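3-keto-5-aminohexanoate cleavage enzyme (Ralstonia eutropha, PDB 3C6C) probably cleaves 3-keto-5-aminohexanoate or a related beta-keto acid, as a metal-dependent enzyme of the beta-keto acid cleavage family with a TIM-barrel fold. Local coordinates at residues V99-C104 with I143-I148; P183-F188 with P209-V214. One frame throughout, in Å; residues are numbered along the deposited sequence.

How the interactions relate
Both interactions join parallel neighbouring strands of one beta/alpha-barrel, and both are buried. Strands 143-147 and 182-187 are neighbours, so interactions 1 and 2 run on in one sheet. Their centres lie about 9 Å apart. Interaction 1 has a smaller interface, with little apolar side-chain contact and one polar pair, Asn101 and Ser145. It lies nearer the nickel ion: the side chain of Thr103 is about 4 Å from it, that of Glu186 about 6 Å. Interaction 2 buries more surface, with Gln212 bonding Glu186 directly and Glu184 through waters, and an apolar side built on Leu185, Val187 and Phe211. Polar groups of both meet through weak bonds, such as Asn101 ND2 to Glu184 OE1.

Interaction 1 of 2, residues V99-C104 with I143-I148; sequences VLNLTC and IASLDI
Ile143 starts the pairing of 143-148 with 99-104. Its N donates to Leu100 O at 3.1 Å, and its O accepts from Leu102 N. The two branches of its side chain take different partners. CD1 meets Val99 CG1 at 3.7 Å. Ile143 CG2, anti to the backbone N, packs against the amide group of Asn101, 3.5 Å from Asn101 CG. Ala144 is on the other face of the sheet, with Leu102. Its CA makes a CA-H...O contact with Leu102 O, and helices 134-139 and 166-179 pack on its methyl group. Ser145 N donates to that same Leu102 O at 3.0 Å, so this oxygen has two contacts from one strand. Ser145 is back on the Asn101 face. In one of its two conformers, Ser145 OG lies 2.9 Å from Asn101 OD1. Asn101 CG is anti to its own N (chi1 173°), which carries the amide across toward the serine. Asn101 OD1 also has a weak bond from the metal ligand His66. Ser145 O takes a weak bond from Cys104 N. Farther on, a water accepts from Asp147 N and donates to Cys104 O. Parallel neighbouring strands of this kind form the wall of a TIM barrel. Here they border the nickel site of His66, His68 and Glu269.

Interaction 2 of 2, residues P183-F188 with P209-V214; sequences PELEVF and PLFQMV
Gln212 meets Glu184 and Glu186 on one face of two parallel strands of the TIM barrel, which helix 190-201 joins in a beta-alpha-beta unit. Gln212 CB lies 3.3 Å from Glu186 OE1 and also approaches Glu184 CG. Gln212 CG is anti to the backbone N (chi1 176°), and the extended chain runs beside Glu186, pointing the same way. Gln212 CG and CD both pass near Glu186 OE1. At the tip, Gln212 NE2 donates to Glu186 OE1 at 3.0 Å, on the syn side of the carboxylate, with the carboxylate and amide planes 35° apart. NE2 also donates to a water that binds Glu184 OE1. A second water links Gln212 OE1 to Glu184 OE2. Glu184 OE1 and Glu186 OE2 lie 2.6 Å apart. In the backbone, Leu185 and Val187 bond to Leu210, Gln212 and Val214 through N and O. Phe188 lies alongside Val214, whose CB sits over one face of its ring. On the other face of the sheet, Val187 CG2 packs on the CG of Met213, a selenomethionine. Leu185 CD1 rests over a face of Phe211, 4.1 Å from the ring centroid and 14° off its normal.

Interaction 1 of 2, residues V99-C104 with I143-I148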
loop_
_atom_site.group_PDB
_atom_site.type_symbol
_atom_site.label_atom_id
_atom_site.label_comp_id
_atom_site.label_asym_id
_atom_site.label_seq_id
_atom_site.Cartn_x
_atom_site.Cartn_y
_atom_site.Cartn_z
ATOM N N VAL A 99 -31.446 12.116 -9.439
ATOM C CA VAL A 99 -31.686 11.014 -8.481
ATOM C C VAL A 99 -31.671 11.665 -7.094
ATOM O O VAL A 99 -30.810 12.483 -6.809
ATOM C CB VAL A 99 -30.629 9.877 -8.584
ATOM C CG1 VAL A 99 -30.894 8.765 -7.537
ATOM C CG2 VAL A 99 -30.596 9.314 -10.016
ATOM N N LEU A 100 -32.663 11.311 -6.279
ATOM C CA LEU A 100 -32.754 11.813 -4.905
ATOM C C LEU A 100 -32.216 10.815 -3.883
ATOM O O LEU A 100 -32.541 9.639 -3.891
ATOM C CB LEU A 100 -34.193 12.177 -4.539
ATOM C CG LEU A 100 -34.917 13.162 -5.435
ATOM C CD1 LEU A 100 -36.339 13.403 -4.953
ATOM C CD2 LEU A 100 -34.102 14.436 -5.551
ATOM N N ASN A 101 -31.365 11.355 -3.023
ATOM C CA ASN A 101 -30.732 10.635 -1.895
ATOM C C ASN A 101 -31.033 11.414 -0.609
ATOM O O ASN A 101 -30.470 12.481 -0.335
ATOM C CB ASN A 101 -29.221 10.467 -2.170
ATOM C CG ASN A 101 -28.436 9.870 -0.983
ATOM O OD1 ASN A 101 -28.961 9.688 0.108
ATOM N ND2 ASN A 101 -27.144 9.597 -1.203
ATOM N N LEU A 102 -31.989 10.908 0.150
ATOM C CA LEU A 102 -32.359 11.559 1.402
ATOM C C LEU A 102 -31.534 11.025 2.556
ATOM O O LEU A 102 -31.300 9.828 2.686
ATOM C CB LEU A 102 -33.847 11.368 1.738
ATOM C CG LEU A 102 -34.879 11.925 0.757
ATOM C CD1 LEU A 102 -36.305 11.775 1.357
ATOM C CD2 LEU A 102 -34.545 13.334 0.251
ATOM N N THR A 103 -31.078 11.951 3.395
ATOM C CA THR A 103 -30.376 11.547 4.597
ATOM C C THR A 103 -31.301 10.699 5.475
ATOM O O THR A 103 -32.492 10.985 5.649
ATOM C CB THR A 103 -29.833 12.741 5.424
ATOM O OG1 THR A 103 -29.030 12.222 6.498
ATOM C CG2 THR A 103 -30.993 13.591 6.000
ATOM N N CYS A 104 -30.712 9.649 6.018
ATOM C CA CYS A 104 -31.362 8.868 7.059
ATOM C C CYS A 104 -30.377 8.577 8.178
ATOM O O CYS A 104 -30.466 7.545 8.844
ATOM C CB CYS A 104 -31.947 7.590 6.476
ATOM S SG CYS A 104 -33.333 6.955 7.457
ATOM N N ILE A 143 -32.755 6.637 -3.292
ATOM C CA ILE A 143 -31.609 6.348 -2.411
ATOM C C ILE A 143 -31.807 7.028 -1.074
ATOM O O ILE A 143 -32.443 8.062 -0.990
ATOM C CB ILE A 143 -30.276 6.829 -3.049
ATOM C CG1 ILE A 143 -30.021 6.148 -4.400
ATOM C CG2 ILE A 143 -29.098 6.641 -2.102
ATOM C CD1 ILE A 143 -28.863 6.759 -5.174
ATOM N N ALA A 144 -31.308 6.405 -0.019
ATOM C CA ALA A 144 -31.190 7.077 1.302
ATOM C C ALA A 144 -29.904 6.664 1.992
ATOM O O ALA A 144 -29.421 5.548 1.815
ATOM C CB ALA A 144 -32.410 6.799 2.199
ATOM N N SER A 145 -29.342 7.606 2.744
ATOM C CA SER A 145 -28.052 7.414 3.428
ATOM C C SER A 145 -28.207 6.781 4.804
ATOM O O SER A 145 -29.015 7.217 5.643
ATOM C CB SER A 145 -27.315 8.751 3.556
ATOM O OG SER A 145 -27.118 9.328 2.271
ATOM N N LEU A 146 -27.393 5.773 5.020
ATOM C CA LEU A 146 -27.359 4.984 6.238
ATOM C C LEU A 146 -25.924 4.889 6.744
ATOM O O LEU A 146 -25.054 4.306 6.084
ATOM C CB LEU A 146 -27.883 3.581 5.954
ATOM C CG LEU A 146 -28.241 2.710 7.176
ATOM C CD1 LEU A 146 -29.277 3.364 8.050
ATOM C CD2 LEU A 146 -28.712 1.356 6.715
ATOM N N ASP A 147 -25.715 5.481 7.910
ATOM C CA ASP A 147 -24.399 5.541 8.540
ATOM C C ASP A 147 -24.232 4.253 9.331
ATOM O O ASP A 147 -24.821 4.083 10.393
ATOM C CB ASP A 147 -24.255 6.738 9.498
ATOM C CG ASP A 147 -24.191 8.084 8.779
ATOM O OD1 ASP A 147 -24.206 8.117 7.549
ATOM O OD2 ASP A 147 -24.162 9.114 9.470
ATOM N N ILE A 148 -23.455 3.328 8.784
ATOM C CA ILE A 148 -23.421 1.954 9.346
ATOM C C ILE A 148 -22.337 1.790 10.381
ATOM O O ILE A 148 -21.462 0.941 10.267
ATOM C CB ILE A 148 -23.361 0.839 8.274
ATOM C CG1 ILE A 148 -22.190 1.001 7.306
ATOM C CG2 ILE A 148 -24.736 0.754 7.580
ATOM C CD1 ILE A 148 -21.948 -0.294 6.528
HETATM O O HOH W 1 -27.754 6.126 9.895
#

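Interaction 2 of 2, residues P183-F188 with P209-V214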
loop_
_atom_site.group_PDB
_atom_site.type_symbol
_atom_site.label_atom_id
_atom_site.label_comp_id
_atom_site.label_asym_id
_atom_site.label_seq_id
_atom_site.Cartn_x
_atom_site.Cartn_y
_atom_site.Cartn_z
ATOM N N PRO A 183 -29.995 1.690 -0.021
ATOM C CA PRO A 183 -29.131 2.412 0.904
ATOM C C PRO A 183 -27.762 2.732 0.336
ATOM O O PRO A 183 -27.153 1.930 -0.390
ATOM C CB PRO A 183 -28.970 1.429 2.070
ATOM C CG PRO A 183 -29.052 0.062 1.413
ATOM C CD PRO A 183 -30.049 0.239 0.287
ATOM N N GLU A 184 -27.321 3.942 0.661
ATOM C CA GLU A 184 -25.919 4.346 0.567
ATOM C C GLU A 184 -25.273 4.133 1.923
ATOM O O GLU A 184 -25.543 4.833 2.905
ATOM C CB GLU A 184 -25.783 5.796 0.107
ATOM C CG GLU A 184 -24.350 6.182 -0.224
ATOM C CD GLU A 184 -24.262 7.613 -0.696
ATOM O OE1 GLU A 184 -24.585 8.525 0.116
ATOM O OE2 GLU A 184 -23.851 7.808 -1.863
ATOM N N LEU A 185 -24.424 3.116 1.959
ATOM C CA LEU A 185 -23.794 2.663 3.193
ATOM C C LEU A 185 -22.588 3.533 3.465
ATOM O O LEU A 185 -21.534 3.413 2.812
ATOM C CB LEU A 185 -23.364 1.184 3.093
ATOM C CG LEU A 185 -24.441 0.186 2.670
ATOM C CD1 LEU A 185 -23.818 -1.189 2.450
ATOM C CD2 LEU A 185 -25.591 0.149 3.692
ATOM N N GLU A 186 -22.765 4.400 4.452
ATOM C CA GLU A 186 -21.741 5.373 4.838
ATOM C C GLU A 186 -20.811 4.758 5.883
ATOM O O GLU A 186 -21.225 4.346 6.969
ATOM C CB GLU A 186 -22.341 6.674 5.376
ATOM C CG GLU A 186 -23.618 7.206 4.690
ATOM C CD GLU A 186 -23.464 7.672 3.257
ATOM O OE1 GLU A 186 -22.318 7.810 2.764
ATOM O OE2 GLU A 186 -24.531 7.928 2.616
ATOM N N VAL A 187 -19.540 4.722 5.509
ATOM C CA VAL A 187 -18.481 4.062 6.299
ATOM C C VAL A 187 -17.342 4.988 6.709
ATOM O O VAL A 187 -16.903 5.874 5.956
ATOM C CB VAL A 187 -17.937 2.800 5.540
ATOM C CG1 VAL A 187 -19.097 1.809 5.215
ATOM C CG2 VAL A 187 -17.121 3.197 4.264
ATOM N N PHE A 188 -16.905 4.795 7.956
ATOM C CA PHE A 188 -15.893 5.650 8.598
ATOM C C PHE A 188 -14.626 4.903 8.960
ATOM O O PHE A 188 -13.687 5.473 9.523
ATOM C CB PHE A 188 -16.473 6.294 9.865
ATOM C CG PHE A 188 -17.611 7.255 9.609
ATOM C CD1 PHE A 188 -18.882 6.783 9.320
ATOM C CD2 PHE A 188 -17.420 8.614 9.708
ATOM C CE1 PHE A 188 -19.924 7.655 9.114
ATOM C CE2 PHE A 188 -18.473 9.496 9.504
ATOM C CZ PHE A 188 -19.713 9.009 9.213
ATOM N N PRO A 209 -24.747 -3.121 -4.448
ATOM C CA PRO A 209 -24.496 -2.422 -3.192
ATOM C C PRO A 209 -23.769 -1.106 -3.408
ATOM O O PRO A 209 -22.920 -0.996 -4.281
ATOM C CB PRO A 209 -23.568 -3.373 -2.432
ATOM C CG PRO A 209 -23.555 -4.626 -3.210
ATOM C CD PRO A 209 -23.847 -4.266 -4.615
ATOM N N LEU A 210 -24.132 -0.144 -2.573
ATOM C CA LEU A 210 -23.540 1.214 -2.582
ATOM C C LEU A 210 -22.836 1.521 -1.285
ATOM O O LEU A 210 -23.450 1.567 -0.218
ATOM C CB LEU A 210 -24.630 2.287 -2.755
ATOM C CG LEU A 210 -25.613 2.188 -3.893
ATOM C CD1 LEU A 210 -26.503 3.441 -3.885
ATOM C CD2 LEU A 210 -24.887 2.000 -5.246
ATOM N N PHE A 211 -21.540 1.775 -1.404
ATOM C CA PHE A 211 -20.696 2.142 -0.269
ATOM C C PHE A 211 -20.120 3.555 -0.507
ATOM O O PHE A 211 -19.721 3.915 -1.618
ATOM C CB PHE A 211 -19.503 1.212 -0.090
ATOM C CG PHE A 211 -19.834 -0.167 0.429
ATOM C CD1 PHE A 211 -20.334 -1.127 -0.420
ATOM C CD2 PHE A 211 -19.554 -0.521 1.742
ATOM C CE1 PHE A 211 -20.595 -2.393 0.039
ATOM C CE2 PHE A 211 -19.824 -1.802 2.216
ATOM C CZ PHE A 211 -20.338 -2.730 1.355
ATOM N N GLN A 212 -20.071 4.324 0.555
ATOM C CA GLN A 212 -19.344 5.600 0.530
ATOM C C GLN A 212 -18.485 5.814 1.747
ATOM O O GLN A 212 -18.941 5.758 2.884
ATOM C CB GLN A 212 -20.288 6.780 0.376
ATOM C CG GLN A 212 -19.606 8.135 0.436
ATOM C CD GLN A 212 -20.463 9.242 -0.157
ATOM O OE1 GLN A 212 -20.150 9.769 -1.227
ATOM N NE2 GLN A 212 -21.558 9.590 0.532
HETATM N N MSE A 213 -17.230 6.125 1.476
HETATM C CA MSE A 213 -16.278 6.487 2.533
HETATM C C MSE A 213 -16.381 7.965 2.876
HETATM O O MSE A 213 -16.178 8.835 2.020
HETATM C CB MSE A 213 -14.823 6.252 2.100
HETATM C CG MSE A 213 -14.533 4.946 1.472
HETATM SE SE MSE A 213 -12.676 4.996 0.903
HETATM C CE MSE A 213 -12.833 3.607 -0.170
ATOM N N VAL A 214 -16.717 8.207 4.132
ATOM C CA VAL A 214 -16.627 9.515 4.772
ATOM C C VAL A 214 -15.208 9.695 5.297
ATOM O O VAL A 214 -14.757 8.960 6.184
ATOM C CB VAL A 214 -17.659 9.666 5.940
ATOM C CG1 VAL A 214 -17.615 11.105 6.509
ATOM C CG2 VAL A 214 -19.092 9.307 5.448
HETATM O O HOH W 2 -26.720 -0.518 -1.133
HETATM O O HOH W 3 -23.913 11.094 -0.671
HETATM O O HOH W 4 -22.183 10.003 -2.795
HETATM O O HOH W 5 -14.141 6.228 5.668
#